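Cruciferin (Brassica napus, PDB 3KGL) probably serves as a seed storage protein, an 11S globulin that acts as a nutrient reservoir. Local coordinates at residues A325-Q339 against V386-F400. Residues are numbered along the deposited sequence; the frame is centred on the assembly and turned at random.
Sequences ALRGSIRQNAMVLPQ and VVKRATSEQFRWIEF
L326 pairs with E399 through two backbone hydrogen bonds, and its two methyls lie alongside the E399 carboxylate, CD1 and CD2 each 3.8 Å from OE2. R327, on the other face of the sheet, reaches over the guanidinium of R396 with the planes 58° apart; D292 salt-bridges R327, D352 does the same for R396, and T351 hydrogen-bonds R327, so nearby carboxylates probably offset the two charges. At G328 the CA sits over the six-membered ring of W397, 3.7 Å from its centroid, a CH-pi contact, while F395 CE2 lies over the opposite face. With CG between backbone N and carbonyl carbon (chi1 78°), W397 folds across the glycine, and its NE1 gives E399 OE2 a straight in-plane bond of 3.1 Å. A leucine in place of W397 would probably uncover G328 CA and deprive E399 OE2 of its straight indole N-H, leaving the 3.4 Å salt bridge to K388 NZ. I330 places CG2 at the indole edge, and its CG1 meets A390 CB at 3.4 Å. A type II turn, R331 to A334, then carries the chain into the second ladder; N333 OD1 accepts R389 NE in its carbonyl plane at 3.2 Å. V336 packs against the K388 chain, and V387 CG2 touches P338 CD at 3.8 Å, beside a beta bulge before Q339. Each antiparallel ladder belongs to one of two facing sheets of the C-terminal cupin barrel: strand 305-310 flanks 324-331, strand 354-360 flanks 385-390, strand 65-71 packs on R327, I398 and F400, and A231 of a neighbouring subunit packs on M335 and P338.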
ATOM      1  N   ALA A 325      18.448  -2.031  -6.784  1.00 41.20           N
ATOM      2  CA  ALA A 325      19.678  -1.245  -6.736  1.00 30.88           C
ATOM      3  C   ALA A 325      20.380  -1.181  -8.085  1.00 41.64           C
ATOM      4  O   ALA A 325      20.144  -2.022  -8.959  1.00 44.86           O
ATOM      5  CB  ALA A 325      20.622  -1.758  -5.646  1.00 24.68           C
ATOM      6  N   LEU A 326      21.226  -0.161  -8.238  1.00 43.29           N
ATOM      7  CA  LEU A 326      22.003   0.073  -9.460  1.00 60.60           C
ATOM      8  C   LEU A 326      23.394   0.644  -9.135  1.00 43.17           C
ATOM      9  O   LEU A 326      23.508   1.781  -8.685  1.00 38.01           O
ATOM     10  CB  LEU A 326      21.249   1.023 -10.406  1.00 29.11           C
ATOM     11  CG  LEU A 326      21.858   1.321 -11.783  1.00 33.47           C
ATOM     12  CD1 LEU A 326      20.876   2.050 -12.683  1.00 74.90           C
ATOM     13  CD2 LEU A 326      23.134   2.124 -11.663  1.00 49.76           C
ATOM     14  N   ARG A 327      24.443  -0.139  -9.377  1.00 27.17           N
ATOM     15  CA  ARG A 327      25.813   0.320  -9.174  1.00 39.78           C
ATOM     16  C   ARG A 327      26.470   0.661 -10.501  1.00 30.62           C
ATOM     17  O   ARG A 327      26.293  -0.054 -11.487  1.00 51.30           O
ATOM     18  CB  ARG A 327      26.632  -0.735  -8.428  1.00 27.74           C
ATOM     19  CG  ARG A 327      28.142  -0.591  -8.568  1.00 18.91           C
ATOM     20  CD  ARG A 327      28.687   0.575  -7.801  1.00 21.82           C
ATOM     21  NE  ARG A 327      29.989   0.267  -7.214  1.00 32.96           N
ATOM     22  CZ  ARG A 327      30.660   1.072  -6.388  1.00 44.76           C
ATOM     23  NH1 ARG A 327      30.170   2.259  -6.048  1.00 39.82           N
ATOM     24  NH2 ARG A 327      31.827   0.689  -5.888  1.00 57.19           N
ATOM     25  N   GLY A 328      27.219   1.758 -10.530  1.00 37.71           N
ATOM     26  CA  GLY A 328      27.902   2.173 -11.742  1.00 29.60           C
ATOM     27  C   GLY A 328      29.286   2.769 -11.534  1.00 56.57           C
ATOM     28  O   GLY A 328      29.528   3.536 -10.588  1.00 38.24           O
ATOM     29  N   SER A 329      30.198   2.394 -12.428  1.00 35.93           N
ATOM     30  CA  SER A 329      31.541   2.972 -12.506  1.00 49.31           C
ATOM     31  C   SER A 329      31.794   3.511 -13.900  1.00 47.46           C
ATOM     32  O   SER A 329      31.829   2.738 -14.857  1.00 75.25           O
ATOM     33  CB  SER A 329      32.603   1.908 -12.238  1.00 39.90           C
ATOM     34  OG  SER A 329      33.246   2.115 -11.001  1.00 49.43           O
ATOM     35  N   ILE A 330      31.992   4.819 -14.024  1.00 33.12           N
ATOM     36  CA  ILE A 330      32.368   5.399 -15.313  1.00 54.18           C
ATOM     37  C   ILE A 330      33.658   6.221 -15.247  1.00 32.56           C
ATOM     38  O   ILE A 330      34.071   6.669 -14.184  1.00 48.97           O
ATOM     39  CB  ILE A 330      31.209   6.196 -15.948  1.00 23.32           C
ATOM     40  CG1 ILE A 330      30.907   7.471 -15.167  1.00 50.62           C
ATOM     41  CG2 ILE A 330      29.957   5.342 -15.991  1.00 39.96           C
ATOM     42  CD1 ILE A 330      29.523   8.002 -15.447  1.00 16.31           C
ATOM     43  N   ARG A 331      34.306   6.400 -16.388  1.00 47.13           N
ATOM     44  CA  ARG A 331      35.582   7.102 -16.416  1.00 58.12           C
ATOM     45  C   ARG A 331      35.386   8.525 -16.895  1.00 36.88           C
ATOM     46  O   ARG A 331      34.467   8.805 -17.655  1.00 42.95           O
ATOM     47  CB  ARG A 331      36.576   6.371 -17.314  1.00 93.21           C
ATOM     48  CG  ARG A 331      36.482   4.852 -17.225  1.00119.58           C
ATOM     49  CD  ARG A 331      37.828   4.224 -17.468  1.00 64.79           C
ATOM     50  NE  ARG A 331      38.818   4.826 -16.584  1.00 96.63           N
ATOM     51  CZ  ARG A 331      40.088   4.456 -16.543  1.00 94.39           C
ATOM     52  NH1 ARG A 331      40.508   3.484 -17.339  1.00 72.95           N
ATOM     53  NH2 ARG A 331      40.932   5.051 -15.712  1.00 73.63           N
ATOM     54  N   GLN A 332      36.252   9.420 -16.434  1.00 53.28           N
ATOM     55  CA  GLN A 332      36.157  10.843 -16.746  1.00 37.40           C
ATOM     56  C   GLN A 332      35.535  11.116 -18.113  1.00 38.01           C
ATOM     57  O   GLN A 332      35.914  10.515 -19.121  1.00 49.70           O
ATOM     58  CB  GLN A 332      37.539  11.496 -16.650  1.00 59.04           C
ATOM     59  CG  GLN A 332      37.558  13.000 -16.913  1.00 55.16           C
ATOM     60  CD  GLN A 332      38.774  13.682 -16.303  1.00 60.86           C
ATOM     61  OE1 GLN A 332      39.876  13.129 -16.300  1.00 66.87           O
ATOM     62  NE2 GLN A 332      38.576  14.890 -15.777  1.00 77.24           N
ATOM     63  N   ASN A 333      34.562  12.021 -18.125  1.00 32.84           N
ATOM     64  CA  ASN A 333      33.922  12.469 -19.361  1.00 59.54           C
ATOM     65  C   ASN A 333      32.936  11.489 -19.988  1.00 56.41           C
ATOM     66  O   ASN A 333      32.325  11.795 -21.013  1.00 57.46           O
ATOM     67  CB  ASN A 333      34.965  12.914 -20.388  1.00 54.94           C
ATOM     68  CG  ASN A 333      35.469  14.318 -20.129  1.00 79.86           C
ATOM     69  OD1 ASN A 333      34.703  15.208 -19.752  1.00 70.35           O
ATOM     70  ND2 ASN A 333      36.765  14.526 -20.331  1.00 82.16           N
ATOM     71  N   ALA A 334      32.775  10.318 -19.382  1.00 31.06           N
ATOM     72  CA  ALA A 334      31.698   9.425 -19.784  1.00 20.58           C
ATOM     73  C   ALA A 334      30.350   9.995 -19.332  1.00 65.14           C
ATOM     74  O   ALA A 334      30.239  10.622 -18.269  1.00 33.59           O
ATOM     75  CB  ALA A 334      31.908   8.047 -19.219  1.00 43.99           C
ATOM     76  N   MET A 335      29.325   9.785 -20.147  1.00 52.77           N
ATOM     77  CA  MET A 335      28.005  10.318 -19.835  1.00 31.87           C
ATOM     78  C   MET A 335      26.942   9.227 -19.801  1.00 52.19           C
ATOM     79  O   MET A 335      26.936   8.317 -20.634  1.00 38.16           O
ATOM     80  CB  MET A 335      27.612  11.401 -20.839  1.00 50.46           C
ATOM     81  CG  MET A 335      26.156  11.818 -20.771  1.00 43.33           C
ATOM     82  SD  MET A 335      25.725  13.036 -22.029  1.00 56.03           S
ATOM     83  CE  MET A 335      25.706  12.022 -23.498  1.00 51.85           C
ATOM     84  N   VAL A 336      26.057   9.324 -18.814  1.00 40.53           N
ATOM     85  CA  VAL A 336      24.896   8.464 -18.732  1.00 29.82           C
ATOM     86  C   VAL A 336      23.728   9.222 -19.303  1.00 25.19           C
ATOM     87  O   VAL A 336      23.163  10.095 -18.649  1.00 44.94           O
ATOM     88  CB  VAL A 336      24.553   8.066 -17.294  1.00 36.76           C
ATOM     89  CG1 VAL A 336      23.667   6.822 -17.310  1.00 28.26           C
ATOM     90  CG2 VAL A 336      25.822   7.813 -16.496  1.00 17.45           C
ATOM     91  N   LEU A 337      23.388   8.884 -20.538  1.00 24.86           N
ATOM     92  CA  LEU A 337      22.267   9.478 -21.240  1.00 27.06           C
ATOM     93  C   LEU A 337      21.065   9.766 -20.349  1.00 39.10           C
ATOM     94  O   LEU A 337      20.707   8.962 -19.485  1.00 60.40           O
ATOM     95  CB  LEU A 337      21.845   8.546 -22.366  1.00 35.77           C
ATOM     96  CG  LEU A 337      23.013   8.272 -23.293  1.00 32.45           C
ATOM     97  CD1 LEU A 337      22.604   7.328 -24.392  1.00 43.67           C
ATOM     98  CD2 LEU A 337      23.482   9.602 -23.846  1.00 32.86           C
ATOM     99  N   PRO A 338      20.417  10.910 -20.588  1.00 35.34           N
ATOM    100  CA  PRO A 338      19.221  11.362 -19.874  1.00 38.22           C
ATOM    101  C   PRO A 338      18.165  10.269 -19.748  1.00 32.20           C
ATOM    102  O   PRO A 338      17.547   9.886 -20.739  1.00 46.80           O
ATOM    103  CB  PRO A 338      18.698  12.485 -20.767  1.00 46.23           C
ATOM    104  CG  PRO A 338      19.899  12.991 -21.468  1.00 24.71           C
ATOM    105  CD  PRO A 338      20.753  11.797 -21.715  1.00 46.79           C
ATOM    106  N   GLN A 339      17.966   9.787 -18.528  1.00 45.19           N
ATOM    107  CA  GLN A 339      16.986   8.747 -18.229  1.00 31.69           C
ATOM    108  C   GLN A 339      16.040   9.191 -17.110  1.00 31.96           C
ATOM    109  O   GLN A 339      16.340  10.112 -16.357  1.00 36.38           O
ATOM    110  CB  GLN A 339      17.709   7.455 -17.817  1.00 49.97           C
ATOM    111  CG  GLN A 339      18.520   7.558 -16.514  1.00 43.79           C
ATOM    112  CD  GLN A 339      19.585   6.479 -16.376  1.00 67.29           C
ATOM    113  OE1 GLN A 339      19.896   6.022 -15.267  1.00 73.02           O
ATOM    114  NE2 GLN A 339      20.156   6.069 -17.507  1.00 59.60           N
ATOM    115  N   VAL A 386      17.255  12.577 -15.531  1.00 32.08           N
ATOM    116  CA  VAL A 386      18.586  12.816 -15.000  1.00 32.01           C
ATOM    117  C   VAL A 386      19.647  12.603 -16.053  1.00 50.63           C
ATOM    118  O   VAL A 386      19.627  11.591 -16.749  1.00 67.41           O
ATOM    119  CB  VAL A 386      18.907  11.818 -13.858  1.00 45.48           C
ATOM    120  CG1 VAL A 386      20.211  12.185 -13.131  1.00 25.91           C
ATOM    121  CG2 VAL A 386      17.767  11.753 -12.882  1.00 91.02           C
ATOM    122  N   VAL A 387      20.582  13.546 -16.163  1.00 51.47           N
ATOM    123  CA  VAL A 387      21.833  13.281 -16.871  1.00 32.79           C
ATOM    124  C   VAL A 387      23.037  13.481 -15.948  1.00 49.46           C
ATOM    125  O   VAL A 387      23.022  14.329 -15.055  1.00 41.08           O
ATOM    126  CB  VAL A 387      21.992  14.127 -18.131  1.00 23.27           C
ATOM    127  CG1 VAL A 387      22.508  15.517 -17.773  1.00 29.77           C
ATOM    128  CG2 VAL A 387      22.936  13.434 -19.093  1.00 21.20           C
ATOM    129  N   LYS A 388      24.071  12.680 -16.153  1.00 32.84           N
ATOM    130  CA  LYS A 388      25.263  12.777 -15.328  1.00 46.10           C
ATOM    131  C   LYS A 388      26.504  12.554 -16.187  1.00 32.58           C
ATOM    132  O   LYS A 388      26.546  11.617 -16.961  1.00 32.82           O
ATOM    133  CB  LYS A 388      25.191  11.794 -14.146  1.00 24.32           C
ATOM    134  CG  LYS A 388      24.158  10.667 -14.300  1.00 55.23           C
ATOM    135  CD  LYS A 388      24.022   9.827 -13.020  1.00 21.80           C
ATOM    136  CE  LYS A 388      22.697   9.044 -12.991  1.00 66.16           C
ATOM    137  NZ  LYS A 388      22.670   7.815 -13.850  1.00 45.40           N
ATOM    138  N   ARG A 389      27.483  13.453 -16.088  1.00 41.88           N
ATOM    139  CA  ARG A 389      28.751  13.302 -16.792  1.00 30.78           C
ATOM    140  C   ARG A 389      29.860  13.146 -15.760  1.00 37.81           C
ATOM    141  O   ARG A 389      29.921  13.899 -14.799  1.00 38.27           O
ATOM    142  CB  ARG A 389      29.028  14.519 -17.670  1.00 23.01           C
ATOM    143  CG  ARG A 389      30.224  14.334 -18.607  1.00 66.34           C
ATOM    144  CD  ARG A 389      30.678  15.643 -19.278  1.00 49.09           C
ATOM    145  NE  ARG A 389      31.889  16.196 -18.669  1.00 79.21           N
ATOM    146  CZ  ARG A 389      31.963  17.390 -18.087  1.00 59.89           C
ATOM    147  NH1 ARG A 389      30.897  18.170 -18.047  1.00 60.78           N
ATOM    148  NH2 ARG A 389      33.107  17.815 -17.559  1.00 56.38           N
ATOM    149  N   ALA A 390      30.731  12.162 -15.939  1.00 50.12           N
ATOM    150  CA  ALA A 390      31.791  11.936 -14.962  1.00 36.40           C
ATOM    151  C   ALA A 390      32.830  13.036 -15.102  1.00 48.03           C
ATOM    152  O   ALA A 390      33.084  13.527 -16.200  1.00 37.93           O
ATOM    153  CB  ALA A 390      32.414  10.559 -15.137  1.00 23.27           C
ATOM    154  N   THR A 391      33.423  13.421 -13.979  1.00 50.66           N
ATOM    155  CA  THR A 391      34.247  14.624 -13.917  1.00 39.53           C
ATOM    156  C   THR A 391      35.617  14.376 -13.315  1.00 45.22           C
ATOM    157  O   THR A 391      36.610  14.958 -13.747  1.00 43.45           O
ATOM    158  CB  THR A 391      33.553  15.709 -13.089  1.00 57.59           C
ATOM    159  OG1 THR A 391      33.048  16.717 -13.974  1.00 52.30           O
ATOM    160  CG2 THR A 391      34.535  16.336 -12.084  1.00 44.10           C
ATOM    161  N   SER A 392      35.648  13.533 -12.290  1.00 58.51           N
ATOM    162  CA  SER A 392      36.893  13.077 -11.715  1.00 29.12           C
ATOM    163  C   SER A 392      37.399  11.961 -12.610  1.00 63.41           C
ATOM    164  O   SER A 392      36.752  11.618 -13.615  1.00 18.78           O
ATOM    165  CB  SER A 392      36.666  12.566 -10.297  1.00 47.13           C
ATOM    166  OG  SER A 392      35.675  11.549 -10.280  1.00 53.63           O
ATOM    167  N   GLU A 393      38.544  11.388 -12.252  1.00 52.49           N
ATOM    168  CA  GLU A 393      39.135  10.348 -13.081  1.00 46.80           C
ATOM    169  C   GLU A 393      38.155   9.212 -13.342  1.00 47.80           C
ATOM    170  O   GLU A 393      37.895   8.859 -14.493  1.00 53.17           O
ATOM    171  CB  GLU A 393      40.436   9.839 -12.484  1.00 79.05           C
ATOM    172  CG  GLU A 393      41.657  10.485 -13.098  1.00 47.67           C
ATOM    173  CD  GLU A 393      42.747   9.471 -13.364  1.00104.28           C
ATOM    174  OE1 GLU A 393      43.596   9.726 -14.248  1.00 79.64           O
ATOM    175  OE2 GLU A 393      42.741   8.409 -12.696  1.00 58.03           O
ATOM    176  N   GLN A 394      37.598   8.639 -12.286  1.00 49.82           N
ATOM    177  CA  GLN A 394      36.420   7.807 -12.487  1.00 52.49           C
ATOM    178  C   GLN A 394      35.325   8.079 -11.464  1.00 43.68           C
ATOM    179  O   GLN A 394      35.592   8.364 -10.294  1.00 57.98           O
ATOM    180  CB  GLN A 394      36.770   6.325 -12.580  1.00 52.69           C
ATOM    181  CG  GLN A 394      36.811   5.577 -11.265  1.00 35.36           C
ATOM    182  CD  GLN A 394      37.038   4.087 -11.487  1.00110.43           C
ATOM    183  OE1 GLN A 394      36.679   3.538 -12.545  1.00 55.68           O
ATOM    184  NE2 GLN A 394      37.643   3.426 -10.499  1.00 34.78           N
ATOM    185  N   PHE A 395      34.090   8.019 -11.948  1.00 40.46           N
ATOM    186  CA  PHE A 395      32.896   8.263 -11.147  1.00 51.80           C
ATOM    187  C   PHE A 395      32.261   6.938 -10.751  1.00 26.00           C
ATOM    188  O   PHE A 395      32.048   6.075 -11.596  1.00 64.30           O
ATOM    189  CB  PHE A 395      31.893   9.074 -11.969  1.00 28.50           C
ATOM    190  CG  PHE A 395      30.684   9.493 -11.202  1.00 45.78           C
ATOM    191  CD1 PHE A 395      30.813  10.210 -10.021  1.00 39.11           C
ATOM    192  CD2 PHE A 395      29.417   9.184 -11.659  1.00 21.17           C
ATOM    193  CE1 PHE A 395      29.690  10.610  -9.303  1.00 45.40           C
ATOM    194  CE2 PHE A 395      28.297   9.580 -10.942  1.00 29.10           C
ATOM    195  CZ  PHE A 395      28.437  10.292  -9.758  1.00 18.45           C
ATOM    196  N   ARG A 396      31.963   6.759  -9.470  1.00 38.80           N
ATOM    197  CA  ARG A 396      31.280   5.541  -9.045  1.00 59.49           C
ATOM    198  C   ARG A 396      30.221   5.851  -8.015  1.00 52.29           C
ATOM    199  O   ARG A 396      30.419   6.677  -7.126  1.00 36.04           O
ATOM    200  CB  ARG A 396      32.266   4.518  -8.506  1.00 32.48           C
ATOM    201  CG  ARG A 396      33.597   4.635  -9.158  1.00 43.02           C
ATOM    202  CD  ARG A 396      34.332   3.338  -9.152  1.00 61.75           C
ATOM    203  NE  ARG A 396      34.427   2.741  -7.833  1.00 41.59           N
ATOM    204  CZ  ARG A 396      34.521   1.434  -7.649  1.00 90.61           C
ATOM    205  NH1 ARG A 396      34.612   0.934  -6.419  1.00 97.02           N
ATOM    206  NH2 ARG A 396      34.509   0.631  -8.713  1.00 39.75           N
ATOM    207  N   TRP A 397      29.091   5.174  -8.140  1.00 35.80           N
ATOM    208  CA  TRP A 397      27.931   5.541  -7.358  1.00 29.88           C
ATOM    209  C   TRP A 397      27.013   4.351  -7.183  1.00 31.71           C
ATOM    210  O   TRP A 397      27.164   3.333  -7.851  1.00 54.56           O
ATOM    211  CB  TRP A 397      27.195   6.706  -8.038  1.00 33.33           C
ATOM    212  CG  TRP A 397      26.327   6.339  -9.244  1.00 23.44           C
ATOM    213  CD1 TRP A 397      24.971   6.272  -9.273  1.00 45.26           C
ATOM    214  CD2 TRP A 397      26.766   6.021 -10.575  1.00 28.59           C
ATOM    215  NE1 TRP A 397      24.534   5.924 -10.518  1.00 39.30           N
ATOM    216  CE2 TRP A 397      25.616   5.768 -11.340  1.00 40.38           C
ATOM    217  CE3 TRP A 397      28.015   5.925 -11.190  1.00 47.96           C
ATOM    218  CZ2 TRP A 397      25.674   5.426 -12.688  1.00 51.05           C
ATOM    219  CZ3 TRP A 397      28.073   5.592 -12.528  1.00 23.48           C
ATOM    220  CH2 TRP A 397      26.909   5.346 -13.263  1.00 45.67           C
ATOM    221  N   ILE A 398      26.061   4.489  -6.272  1.00 42.33           N
ATOM    222  CA  ILE A 398      25.065   3.460  -6.043  1.00 40.50           C
ATOM    223  C   ILE A 398      23.681   4.138  -5.984  1.00 29.42           C
ATOM    224  O   ILE A 398      23.501   5.088  -5.227  1.00 56.59           O
ATOM    225  CB  ILE A 398      25.418   2.651  -4.749  1.00 37.14           C
ATOM    226  CG1 ILE A 398      25.222   1.145  -4.954  1.00 61.90           C
ATOM    227  CG2 ILE A 398      24.682   3.174  -3.531  1.00 47.16           C
ATOM    228  CD1 ILE A 398      23.876   0.735  -5.543  1.00 33.26           C
ATOM    229  N   GLU A 399      22.740   3.701  -6.832  1.00 28.73           N
ATOM    230  CA  GLU A 399      21.332   4.136  -6.767  1.00 25.62           C
ATOM    231  C   GLU A 399      20.467   3.093  -6.049  1.00 25.78           C
ATOM    232  O   GLU A 399      20.565   1.906  -6.332  1.00 32.85           O
ATOM    233  CB  GLU A 399      20.744   4.344  -8.163  1.00 17.31           C
ATOM    234  CG  GLU A 399      21.512   5.277  -9.093  1.00 38.33           C
ATOM    235  CD  GLU A 399      20.872   5.385 -10.484  1.00 61.57           C
ATOM    236  OE1 GLU A 399      19.624   5.308 -10.587  1.00 48.90           O
ATOM    237  OE2 GLU A 399      21.619   5.555 -11.477  1.00 36.73           O
ATOM    238  N   PHE A 400      19.616   3.537  -5.129  1.00 34.52           N
ATOM    239  CA  PHE A 400      18.604   2.670  -4.525  1.00 32.03           C
ATOM    240  C   PHE A 400      17.217   3.063  -5.021  1.00 31.21           C
ATOM    241  O   PHE A 400      16.719   4.127  -4.676  1.00 25.87           O
ATOM    242  CB  PHE A 400      18.616   2.777  -3.002  1.00 16.78           C
ATOM    243  CG  PHE A 400      19.835   2.198  -2.354  1.00 30.88           C
ATOM    244  CD1 PHE A 400      20.025   0.830  -2.296  1.00 60.98           C
ATOM    245  CD2 PHE A 400      20.781   3.018  -1.780  1.00 48.09           C
ATOM    246  CE1 PHE A 400      21.147   0.291  -1.684  1.00 46.24           C
ATOM    247  CE2 PHE A 400      21.901   2.483  -1.167  1.00 62.37           C
ATOM    248  CZ  PHE A 400      22.082   1.119  -1.120  1.00 38.27           C
TER